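Local coordinates for DNA mismatch repair protein MutL (Aquifex aeolicus, PDB 6LZI) that binds ADP and magnesium in a Bergerat-fold ATPase domain and probably couples ATP binding and hydrolysis to its role in DNA mismatch repair, at residues A222-N227 and T259-Y264; Y233-N238 and E249-V254; K102-F107 and E136-D141. All blocks are in the same frame, centred on the assembly; numbering follows the deposited sequence.

Contact 1: residues A222-N227 and T259-Y264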
loop_
_atom_site.group_PDB
_atom_site.type_symbol
_atom_site.label_atom_id
_atom_site.label_comp_id
_atom_site.label_asym_id
_atom_site.label_seq_id
_atom_site.Cartn_x
_atom_site.Cartn_y
_atom_site.Cartn_z
ATOM N N ALA A 222 -14.377 -14.596 5.096
ATOM C CA ALA A 222 -14.462 -13.359 5.859
ATOM C C ALA A 222 -13.908 -13.513 7.269
ATOM O O ALA A 222 -13.809 -14.625 7.820
ATOM C CB ALA A 222 -15.901 -12.835 5.943
ATOM N N PHE A 223 -13.595 -12.367 7.862
ATOM C CA PHE A 223 -13.229 -12.272 9.272
ATOM C C PHE A 223 -14.145 -11.236 9.870
ATOM O O PHE A 223 -14.161 -10.104 9.373
ATOM C CB PHE A 223 -11.752 -11.853 9.442
ATOM C CG PHE A 223 -10.812 -12.801 8.737
ATOM C CD1 PHE A 223 -10.560 -12.651 7.361
ATOM C CD2 PHE A 223 -10.292 -13.895 9.406
ATOM C CE1 PHE A 223 -9.733 -13.588 6.674
ATOM C CE2 PHE A 223 -9.509 -14.811 8.757
ATOM C CZ PHE A 223 -9.231 -14.669 7.371
ATOM N N VAL A 224 -14.898 -11.620 10.910
ATOM C CA VAL A 224 -15.939 -10.759 11.465
ATOM C C VAL A 224 -15.658 -10.525 12.942
ATOM O O VAL A 224 -15.232 -11.438 13.656
ATOM C CB VAL A 224 -17.351 -11.365 11.262
ATOM C CG1 VAL A 224 -17.607 -11.533 9.788
ATOM C CG2 VAL A 224 -17.459 -12.677 11.957
ATOM N N SER A 225 -15.901 -9.297 13.410
ATOM C CA SER A 225 -15.846 -9.025 14.845
ATOM C C SER A 225 -17.001 -8.109 15.181
ATOM O O SER A 225 -17.115 -7.038 14.566
ATOM C CB SER A 225 -14.528 -8.366 15.240
ATOM O OG SER A 225 -14.487 -8.106 16.631
ATOM N N ARG A 226 -17.815 -8.505 16.152
ATOM C CA ARG A 226 -19.162 -7.952 16.184
ATOM C C ARG A 226 -19.343 -6.688 16.995
ATOM O O ARG A 226 -20.300 -5.943 16.734
ATOM C CB ARG A 226 -20.159 -8.985 16.699
ATOM C CG ARG A 226 -20.533 -9.912 15.602
ATOM C CD ARG A 226 -21.801 -10.638 15.872
ATOM N NE ARG A 226 -22.291 -11.123 14.600
ATOM C CZ ARG A 226 -23.203 -10.499 13.864
ATOM N NH1 ARG A 226 -23.730 -9.341 14.263
ATOM N NH2 ARG A 226 -23.580 -11.038 12.717
ATOM N N ASN A 227 -18.517 -6.404 17.986
ATOM C CA ASN A 227 -19.009 -5.299 18.801
ATOM C C ASN A 227 -18.535 -3.946 18.255
ATOM O O ASN A 227 -19.301 -3.287 17.543
ATOM C CB ASN A 227 -18.673 -5.563 20.262
ATOM C CG ASN A 227 -19.666 -6.536 20.890
ATOM O OD1 ASN A 227 -20.882 -6.359 20.753
ATOM N ND2 ASN A 227 -19.162 -7.583 21.541
ATOM N N THR A 259 -20.338 -3.822 13.239
ATOM C CA THR A 259 -19.514 -5.031 13.042
ATOM C C THR A 259 -18.304 -4.760 12.125
ATOM O O THR A 259 -18.405 -4.024 11.142
ATOM C CB THR A 259 -20.351 -6.203 12.453
ATOM O OG1 THR A 259 -21.494 -6.460 13.273
ATOM C CG2 THR A 259 -19.508 -7.488 12.328
ATOM N N LEU A 260 -17.144 -5.348 12.429
ATOM C CA LEU A 260 -16.043 -5.349 11.473
ATOM C C LEU A 260 -16.191 -6.552 10.544
ATOM O O LEU A 260 -16.361 -7.683 11.020
ATOM C CB LEU A 260 -14.688 -5.430 12.189
ATOM C CG LEU A 260 -13.582 -5.779 11.198
ATOM C CD1 LEU A 260 -13.228 -4.571 10.307
ATOM C CD2 LEU A 260 -12.433 -6.328 12.036
ATOM N N VAL A 261 -16.124 -6.317 9.231
ATOM C CA VAL A 261 -16.260 -7.391 8.246
ATOM C C VAL A 261 -15.156 -7.230 7.222
ATOM O O VAL A 261 -15.091 -6.200 6.548
ATOM C CB VAL A 261 -17.619 -7.382 7.538
ATOM C CG1 VAL A 261 -17.657 -8.519 6.521
ATOM C CG2 VAL A 261 -18.798 -7.506 8.533
ATOM N N VAL A 262 -14.270 -8.232 7.104
ATOM C CA VAL A 262 -13.242 -8.204 6.087
ATOM C C VAL A 262 -13.517 -9.371 5.184
ATOM O O VAL A 262 -13.380 -10.524 5.598
ATOM C CB VAL A 262 -11.819 -8.292 6.656
ATOM C CG1 VAL A 262 -10.816 -8.154 5.510
ATOM C CG2 VAL A 262 -11.619 -7.254 7.765
ATOM N N LEU A 263 -13.893 -9.083 3.948
ATOM C CA LEU A 263 -14.336 -10.102 3.018
ATOM C C LEU A 263 -13.326 -10.259 1.892
ATOM O O LEU A 263 -13.046 -9.307 1.157
ATOM C CB LEU A 263 -15.710 -9.755 2.444
ATOM C CG LEU A 263 -16.236 -10.643 1.310
ATOM C CD1 LEU A 263 -16.591 -12.040 1.812
ATOM C CD2 LEU A 263 -17.442 -9.990 0.660
ATOM N N TYR A 264 -12.804 -11.469 1.755
ATOM C CA TYR A 264 -11.943 -11.852 0.638
ATOM C C TYR A 264 -12.760 -12.704 -0.313
ATOM O O TYR A 264 -13.121 -13.838 0.014
ATOM C CB TYR A 264 -10.725 -12.630 1.135
ATOM C CG TYR A 264 -9.860 -11.797 2.049
ATOM C CD1 TYR A 264 -10.150 -11.688 3.429
ATOM C CD2 TYR A 264 -8.785 -11.112 1.524
ATOM C CE1 TYR A 264 -9.307 -10.890 4.238
ATOM C CE2 TYR A 264 -7.965 -10.297 2.336
ATOM C CZ TYR A 264 -8.249 -10.237 3.698
ATOM O OH TYR A 264 -7.483 -9.435 4.518
#
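The ring of Phe223 meets the ring of Tyr264 rim to rim where two antiparallel strands, 222-225 and 260-264, lie edge to edge. Phe223 CB leaves the strand on the face shared with Val262, Ser225 and Leu260. From there CG stands anti to the carbonyl carbon (chi1 -57°), and beyond it one side of the ring does the touching: CD1 lies 3.9 Å from Val262 O and 3.8 Å from Tyr264 CE1. The next atom outward, Phe223 CE1, comes 3.7 Å from Tyr264 CE1. The ring planes stand at 84°, yet neither ring lies over the face of the other. The hydroxyl of Tyr264 is held separately, by the backbone oxygen of Leu172 in helix 156-173, while Phe223 also touches Lys197 of helix 196-204. An alanine in place of Phe223 would probably leave the CD1-CE1 side of the Tyr264 ring without its aromatic neighbour and open a gap beside Lys197.

Behind the side chains, Phe223 and Val262 form a hydrogen-bonded pair, with Phe223 N 2.9 Å from Val262 O and Val262 N returning the bond to Phe223 O. Ser225 and Leu260 form the next, in which Leu260 N reaches Ser225 O at 2.7 Å. At the end of the pairing, Thr259 CG2 packs 3.3 Å from Ser225 O. Ala222, Val224, Val261 and Leu263 occupy the other face, where both Val224 and Val261 touch Phe255. This is regular antiparallel pairing inside the five-stranded mixed sheet of the S5-like domain that follows the ATPase domain in MutL.

Contact 2: residues Y233-N238 and E249-V254; sequences YYVFIN and EFLRKV
Leu251 and Arg252 pack against Tyr233 and Val235 in a strand-to-helix contact without a hydrogen bond between the two segments. Helix 245-254 covers one face of the five-stranded mixed sheet in the S5-like domain of MutL, as part of a beta-alpha-beta crossover, interrupted by the short strand 240-242, that joins the parallel strands 232-237 and 260-266. The axes of strand 233-237 and helix 249-254 approach to 8.9 Å at 124°, a spacing filled by side chains.

Leu251 provides the apolar wedge. One of its branches, CD1, extends to the strand and lies 3.6 Å from Val235 CG2, while the same methyl touches Tyr233 CB. Nearer the helix backbone, Leu251 CB is 3.9 Å from Tyr233 CD2, as the two side chains slide past each other in opposite directions. Val261 on the adjacent strand and Val295 of helix 292-298 extend this apolar layer around Leu251.

The Tyr233 ring packs against both Leu251 and Arg252 of the helix. Tyr233 CE2 lies 3.7 Å from Arg252 CA, which stands above the ring plane on the same side as Arg252 CB, and the hydroxyl oxygen OH of Tyr233 packs 3.8 Å from Arg252 CG. Arg252 CG is anti to the backbone N, and the chain then bends at chi3 (-67°), folding back toward the tyrosine. The two side chains cross at about a right angle, and the planes of ring and guanidinium are 75° apart, far from a parallel stack. Arg252 CB sits over one face of the ring, displaced toward its rim, while the guanidinium approaches obliquely through NE, CZ and NH2, with Arg252 NH2 3.6 Å from Tyr233 CE1.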
loop_
_atom_site.group_PDB
_atom_site.type_symbol
_atom_site.label_atom_id
_atom_site.label_comp_id
_atom_site.label_asym_id
_atom_site.label_seq_id
_atom_site.Cartn_x
_atom_site.Cartn_y
_atom_site.Cartn_z
ATOM N N TYR A 233 -16.367 -2.207 6.742
ATOM C CA TYR A 233 -16.724 -3.251 5.770
ATOM C C TYR A 233 -15.771 -3.200 4.587
ATOM O O TYR A 233 -15.972 -2.412 3.651
ATOM C CB TYR A 233 -18.171 -3.092 5.316
ATOM C CG TYR A 233 -19.057 -2.855 6.487
ATOM C CD1 TYR A 233 -19.278 -1.565 6.968
ATOM C CD2 TYR A 233 -19.638 -3.914 7.150
ATOM C CE1 TYR A 233 -20.074 -1.353 8.075
ATOM C CE2 TYR A 233 -20.457 -3.711 8.260
ATOM C CZ TYR A 233 -20.673 -2.432 8.714
ATOM O OH TYR A 233 -21.476 -2.223 9.820
ATOM N N TYR A 234 -14.739 -4.055 4.645
ATOM C CA TYR A 234 -13.696 -4.166 3.642
ATOM C C TYR A 234 -13.979 -5.333 2.712
ATOM O O TYR A 234 -14.444 -6.397 3.139
ATOM C CB TYR A 234 -12.332 -4.355 4.310
ATOM C CG TYR A 234 -11.890 -3.167 5.121
ATOM C CD1 TYR A 234 -12.411 -2.931 6.372
ATOM C CD2 TYR A 234 -10.966 -2.254 4.605
ATOM C CE1 TYR A 234 -12.023 -1.817 7.097
ATOM C CE2 TYR A 234 -10.553 -1.156 5.337
ATOM C CZ TYR A 234 -11.109 -0.938 6.576
ATOM O OH TYR A 234 -10.702 0.145 7.295
ATOM N N VAL A 235 -13.711 -5.126 1.434
ATOM C CA VAL A 235 -13.998 -6.115 0.409
ATOM C C VAL A 235 -12.814 -6.199 -0.540
ATOM O O VAL A 235 -12.409 -5.195 -1.138
ATOM C CB VAL A 235 -15.256 -5.777 -0.400
ATOM C CG1 VAL A 235 -15.467 -6.864 -1.426
ATOM C CG2 VAL A 235 -16.463 -5.617 0.512
ATOM N N PHE A 236 -12.308 -7.404 -0.729
ATOM C CA PHE A 236 -11.215 -7.647 -1.659
ATOM C C PHE A 236 -11.728 -8.689 -2.626
ATOM O O PHE A 236 -12.086 -9.790 -2.202
ATOM C CB PHE A 236 -9.951 -8.139 -0.935
ATOM C CG PHE A 236 -9.441 -7.171 0.095
ATOM C CD1 PHE A 236 -8.611 -6.115 -0.275
ATOM C CD2 PHE A 236 -9.821 -7.291 1.415
ATOM C CE1 PHE A 236 -8.164 -5.183 0.646
ATOM C CE2 PHE A 236 -9.358 -6.340 2.389
ATOM C CZ PHE A 236 -8.517 -5.318 1.996
ATOM N N ILE A 237 -11.822 -8.326 -3.907
ATOM C CA ILE A 237 -12.228 -9.271 -4.940
ATOM C C ILE A 237 -10.991 -9.628 -5.752
ATOM O O ILE A 237 -10.387 -8.763 -6.399
ATOM C CB ILE A 237 -13.369 -8.724 -5.804
ATOM C CG1 ILE A 237 -14.578 -8.416 -4.899
ATOM C CG2 ILE A 237 -13.772 -9.766 -6.815
ATOM C CD1 ILE A 237 -15.932 -8.368 -5.595
ATOM N N ASN A 238 -10.625 -10.904 -5.704
ATOM C CA ASN A 238 -9.436 -11.451 -6.348
ATOM C C ASN A 238 -8.235 -10.578 -6.015
ATOM O O ASN A 238 -7.573 -10.006 -6.883
ATOM C CB ASN A 238 -9.626 -11.595 -7.863
ATOM C CG ASN A 238 -10.889 -12.336 -8.220
ATOM O OD1 ASN A 238 -11.705 -12.643 -7.354
ATOM N ND2 ASN A 238 -11.073 -12.616 -9.505
ATOM N N GLU A 249 -23.068 -1.755 1.870
ATOM C CA GLU A 249 -24.394 -1.645 2.468
ATOM C C GLU A 249 -24.986 -3.020 2.746
ATOM O O GLU A 249 -25.674 -3.218 3.751
ATOM C CB GLU A 249 -25.340 -0.863 1.549
ATOM C CG GLU A 249 -24.976 0.605 1.292
ATOM C CD GLU A 249 -25.926 1.270 0.294
ATOM O OE1 GLU A 249 -26.427 2.385 0.575
ATOM O OE2 GLU A 249 -26.185 0.667 -0.771
ATOM N N PHE A 250 -24.752 -3.977 1.842
ATOM C CA PHE A 250 -25.290 -5.319 2.024
ATOM C C PHE A 250 -24.551 -6.063 3.129
ATOM O O PHE A 250 -25.154 -6.871 3.844
ATOM C CB PHE A 250 -25.211 -6.087 0.706
ATOM C CG PHE A 250 -25.776 -7.482 0.770
ATOM C CD1 PHE A 250 -24.994 -8.546 1.194
ATOM C CD2 PHE A 250 -27.083 -7.731 0.383
ATOM C CE1 PHE A 250 -25.509 -9.825 1.247
ATOM C CE2 PHE A 250 -27.602 -9.008 0.427
ATOM C CZ PHE A 250 -26.820 -10.064 0.858
ATOM N N LEU A 251 -23.236 -5.830 3.265
ATOM C CA LEU A 251 -22.509 -6.370 4.415
ATOM C C LEU A 251 -22.989 -5.722 5.708
ATOM O O LEU A 251 -23.128 -6.384 6.735
ATOM C CB LEU A 251 -20.997 -6.160 4.249
ATOM C CG LEU A 251 -20.207 -6.884 3.167
ATOM C CD1 LEU A 251 -18.801 -6.291 3.136
ATOM C CD2 LEU A 251 -20.155 -8.403 3.417
ATOM N N ARG A 252 -23.263 -4.420 5.674
ATOM C CA ARG A 252 -23.912 -3.777 6.806
ATOM C C ARG A 252 -25.265 -4.422 7.104
ATOM O O ARG A 252 -25.592 -4.685 8.266
ATOM C CB ARG A 252 -24.075 -2.283 6.516
ATOM C CG ARG A 252 -24.531 -1.433 7.693
ATOM C CD ARG A 252 -24.448 0.058 7.344
ATOM N NE ARG A 252 -23.070 0.528 7.167
ATOM C CZ ARG A 252 -22.515 0.836 5.991
ATOM N NH1 ARG A 252 -23.215 0.719 4.871
ATOM N NH2 ARG A 252 -21.251 1.255 5.940
ATOM N N LYS A 253 -26.033 -4.744 6.064
ATOM C CA LYS A 253 -27.362 -5.288 6.294
ATOM C C LYS A 253 -27.331 -6.723 6.847
ATOM O O LYS A 253 -28.123 -7.056 7.736
ATOM C CB LYS A 253 -28.192 -5.217 5.016
ATOM C CG LYS A 253 -29.654 -4.984 5.352
ATOM C CD LYS A 253 -29.719 -3.844 6.384
ATOM C CE LYS A 253 -31.123 -3.549 6.890
ATOM N NZ LYS A 253 -31.075 -2.431 7.883
ATOM N N VAL A 254 -26.451 -7.598 6.342
ATOM C CA VAL A 254 -26.471 -8.980 6.841
ATOM C C VAL A 254 -25.534 -9.201 8.036
ATOM O O VAL A 254 -25.705 -10.187 8.775
ATOM C CB VAL A 254 -26.161 -10.010 5.734
ATOM C CG1 VAL A 254 -27.175 -9.898 4.592
ATOM C CG2 VAL A 254 -24.697 -9.904 5.219
#

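Contact 3: residues K102-F107 and E136-D141; sequences KLRSRF and EVEVRD
Arg104 joins Glu136 and Glu138 in a salt-bridge network across two antiparallel strands, with one nitrogen serving both acids. Arg104 NH1 lies 2.8 Å from Glu136 OE2 and 2.9 Å from Glu138 OE2. The second bond is the straighter, 169° at the hydrogen against 132° for the first. Both oxygens are met from above their carboxylate planes, and Glu138 OE2 lies nearly in the plane of the guanidinium. Arg104 CG takes the crowded position between the backbone N and the carbonyl carbon (chi1 65°), and packs 3.6 Å from Glu136 CB. The side chains of Arg104 and Glu136 lie side by side, pointing the same way.

Other polar atoms of the network find further partners. Arg104 NE is bound to Glu115 of the adjoining strand 113-119, and Glu136 OE1 to Arg48 of strand 46-51, so the charges are linked across four strands. A water accepts from Lys102 NZ at 3.1 Å and donates to Glu138 OE1 at 2.8 Å; it also takes a weak bond from Arg104 NH2. The three carboxylates of Glu115, Glu136 and Glu138 around Arg104 would probably stabilise its positive charge.

In the backbone, Lys102 N binds Glu138 O and Glu138 N binds Lys102 O; Arg104 and Glu136 exchange the same two bonds. Leu103 and Val137, between these pairs, bond outward to Ile116 and Val49. On the reverse face Leu103 CD1 rests 3.8 Å from Val137 CG2. The Leu103 side chain lies about 5 Å from the bound ADP, whose pocket includes Thr135, just ahead of Glu136. The charged network thus occupies the face away from Leu103 and Val137, with Leu103 on the ADP side of the eight-stranded mixed sheet of the Bergerat ATP-binding fold.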
loop_
_atom_site.group_PDB
_atom_site.type_symbol
_atom_site.label_atom_id
_atom_site.label_comp_id
_atom_site.label_asym_id
_atom_site.label_seq_id
_atom_site.Cartn_x
_atom_site.Cartn_y
_atom_site.Cartn_z
ATOM N N LYS A 102 14.361 11.251 -5.940
ATOM C CA LYS A 102 15.539 10.404 -6.019
ATOM C C LYS A 102 15.127 8.939 -6.066
ATOM O O LYS A 102 14.224 8.524 -5.366
ATOM C CB LYS A 102 16.484 10.614 -4.814
ATOM C CG LYS A 102 17.268 11.900 -4.838
ATOM C CD LYS A 102 18.311 11.933 -3.750
ATOM C CE LYS A 102 18.894 13.353 -3.614
ATOM N NZ LYS A 102 19.393 13.521 -2.213
ATOM N N LEU A 103 15.812 8.144 -6.845
ATOM C CA LEU A 103 15.610 6.698 -6.731
ATOM C C LEU A 103 16.974 6.050 -6.603
ATOM O O LEU A 103 17.837 6.300 -7.423
ATOM C CB LEU A 103 14.916 6.132 -7.950
ATOM C CG LEU A 103 14.719 4.585 -8.102
ATOM C CD1 LEU A 103 13.382 4.218 -8.863
ATOM C CD2 LEU A 103 15.822 3.923 -8.825
ATOM N N ARG A 104 17.186 5.257 -5.569
ATOM C CA ARG A 104 18.410 4.486 -5.479
ATOM C C ARG A 104 18.047 3.002 -5.466
ATOM O O ARG A 104 17.030 2.615 -4.896
ATOM C CB ARG A 104 19.250 4.881 -4.227
ATOM C CG ARG A 104 18.605 4.581 -2.849
ATOM C CD ARG A 104 19.589 5.088 -1.751
ATOM N NE ARG A 104 19.652 6.560 -1.839
ATOM C CZ ARG A 104 18.747 7.357 -1.262
ATOM N NH1 ARG A 104 17.719 6.829 -0.595
ATOM N NH2 ARG A 104 18.832 8.701 -1.367
ATOM N N SER A 105 18.861 2.183 -6.120
ATOM C CA SER A 105 18.570 0.734 -6.211
ATOM C C SER A 105 19.852 -0.078 -6.386
ATOM O O SER A 105 20.777 0.302 -7.119
ATOM C CB SER A 105 17.613 0.409 -7.377
ATOM O OG SER A 105 17.182 -0.929 -7.322
ATOM N N ARG A 106 19.898 -1.204 -5.685
ATOM C CA ARG A 106 20.972 -2.148 -5.775
ATOM C C ARG A 106 20.353 -3.469 -6.241
ATOM O O ARG A 106 19.455 -4.011 -5.580
ATOM C CB ARG A 106 21.642 -2.329 -4.436
ATOM C CG ARG A 106 22.825 -3.329 -4.548
ATOM C CD ARG A 106 23.514 -3.476 -3.163
ATOM N NE ARG A 106 24.280 -4.711 -3.079
ATOM C CZ ARG A 106 24.840 -5.130 -1.943
ATOM N NH1 ARG A 106 24.745 -4.360 -0.855
ATOM N NH2 ARG A 106 25.450 -6.315 -1.878
ATOM N N PHE A 107 20.807 -3.925 -7.386
ATOM C CA PHE A 107 20.286 -5.150 -7.984
ATOM C C PHE A 107 20.814 -6.340 -7.199
ATOM O O PHE A 107 21.962 -6.343 -6.740
ATOM C CB PHE A 107 20.773 -5.183 -9.440
ATOM C CG PHE A 107 20.086 -6.184 -10.329
ATOM C CD1 PHE A 107 18.707 -6.152 -10.503
ATOM C CD2 PHE A 107 20.839 -6.995 -11.119
ATOM C CE1 PHE A 107 18.088 -7.044 -11.366
ATOM C CE2 PHE A 107 20.221 -7.919 -12.032
ATOM C CZ PHE A 107 18.846 -7.904 -12.150
ATOM N N GLU A 136 15.027 2.203 -2.934
ATOM C CA GLU A 136 14.522 3.259 -2.078
ATOM C C GLU A 136 14.179 4.441 -2.980
ATOM O O GLU A 136 15.016 4.863 -3.776
ATOM C CB GLU A 136 15.592 3.638 -1.029
ATOM C CG GLU A 136 15.033 4.686 -0.090
ATOM C CD GLU A 136 15.859 4.677 1.188
ATOM O OE1 GLU A 136 15.250 4.511 2.249
ATOM O OE2 GLU A 136 17.088 4.630 1.013
ATOM N N VAL A 137 12.954 4.971 -2.873
ATOM C CA VAL A 137 12.520 6.108 -3.674
ATOM C C VAL A 137 12.141 7.217 -2.699
ATOM O O VAL A 137 11.448 6.968 -1.688
ATOM C CB VAL A 137 11.322 5.688 -4.566
ATOM C CG1 VAL A 137 10.904 6.872 -5.479
ATOM C CG2 VAL A 137 11.763 4.516 -5.398
ATOM N N GLU A 138 12.640 8.436 -2.959
ATOM C CA GLU A 138 12.327 9.610 -2.137
ATOM C C GLU A 138 11.682 10.615 -3.060
ATOM O O GLU A 138 12.283 11.002 -4.057
ATOM C CB GLU A 138 13.595 10.212 -1.518
ATOM C CG GLU A 138 14.181 9.160 -0.626
ATOM C CD GLU A 138 15.372 9.632 0.148
ATOM O OE1 GLU A 138 15.648 10.840 0.088
ATOM O OE2 GLU A 138 16.011 8.776 0.795
ATOM N N VAL A 139 10.463 11.023 -2.718
ATOM C CA VAL A 139 9.704 12.025 -3.471
ATOM C C VAL A 139 9.500 13.252 -2.574
ATOM O O VAL A 139 8.865 13.155 -1.509
ATOM C CB VAL A 139 8.361 11.415 -3.906
ATOM C CG1 VAL A 139 7.543 12.414 -4.652
ATOM C CG2 VAL A 139 8.729 10.165 -4.754
ATOM N N ARG A 140 10.164 14.354 -2.924
ATOM C CA ARG A 140 10.126 15.551 -2.098
ATOM C C ARG A 140 9.377 16.663 -2.794
ATOM O O ARG A 140 9.479 16.787 -4.011
ATOM C CB ARG A 140 11.541 16.053 -1.769
ATOM C CG ARG A 140 12.239 15.162 -0.708
ATOM C CD ARG A 140 13.592 15.762 -0.282
ATOM N NE ARG A 140 14.026 15.009 0.897
ATOM C CZ ARG A 140 13.602 15.247 2.149
ATOM N NH1 ARG A 140 12.739 16.234 2.419
ATOM N NH2 ARG A 140 14.025 14.482 3.137
ATOM N N ASP A 141 8.749 17.513 -1.974
ATOM C CA ASP A 141 8.144 18.765 -2.407
ATOM C C ASP A 141 7.172 18.544 -3.562
ATOM O O ASP A 141 7.270 19.182 -4.619
ATOM C CB ASP A 141 9.221 19.744 -2.811
ATOM C CG ASP A 141 10.017 20.223 -1.618
ATOM O OD1 ASP A 141 9.627 19.894 -0.467
ATOM O OD2 ASP A 141 11.007 20.946 -1.836
HETATM O O HOH W 1 18.366 11.336 -0.346
#

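Following the chain from the N terminus, contact 3 closes first, bringing strand 134-140 back beside strand 100-106 after an excursion through strands 113-119 and 122-129, all in the ATPase sheet. Only later does contact 1 open, at strand 219-225. Before strand 260-266 returns to close it, the intervening chain makes strand 232-237 and helix 245-254 and closes contact 2, which is therefore enclosed by contact 1. These two share one sheet: strands 260-266 and 232-237 are neighbours in it, and Leu263 N and Tyr234 O are 2.9 Å apart. Contact 3 lies across the chain's centre, about 37 Å between centres from either.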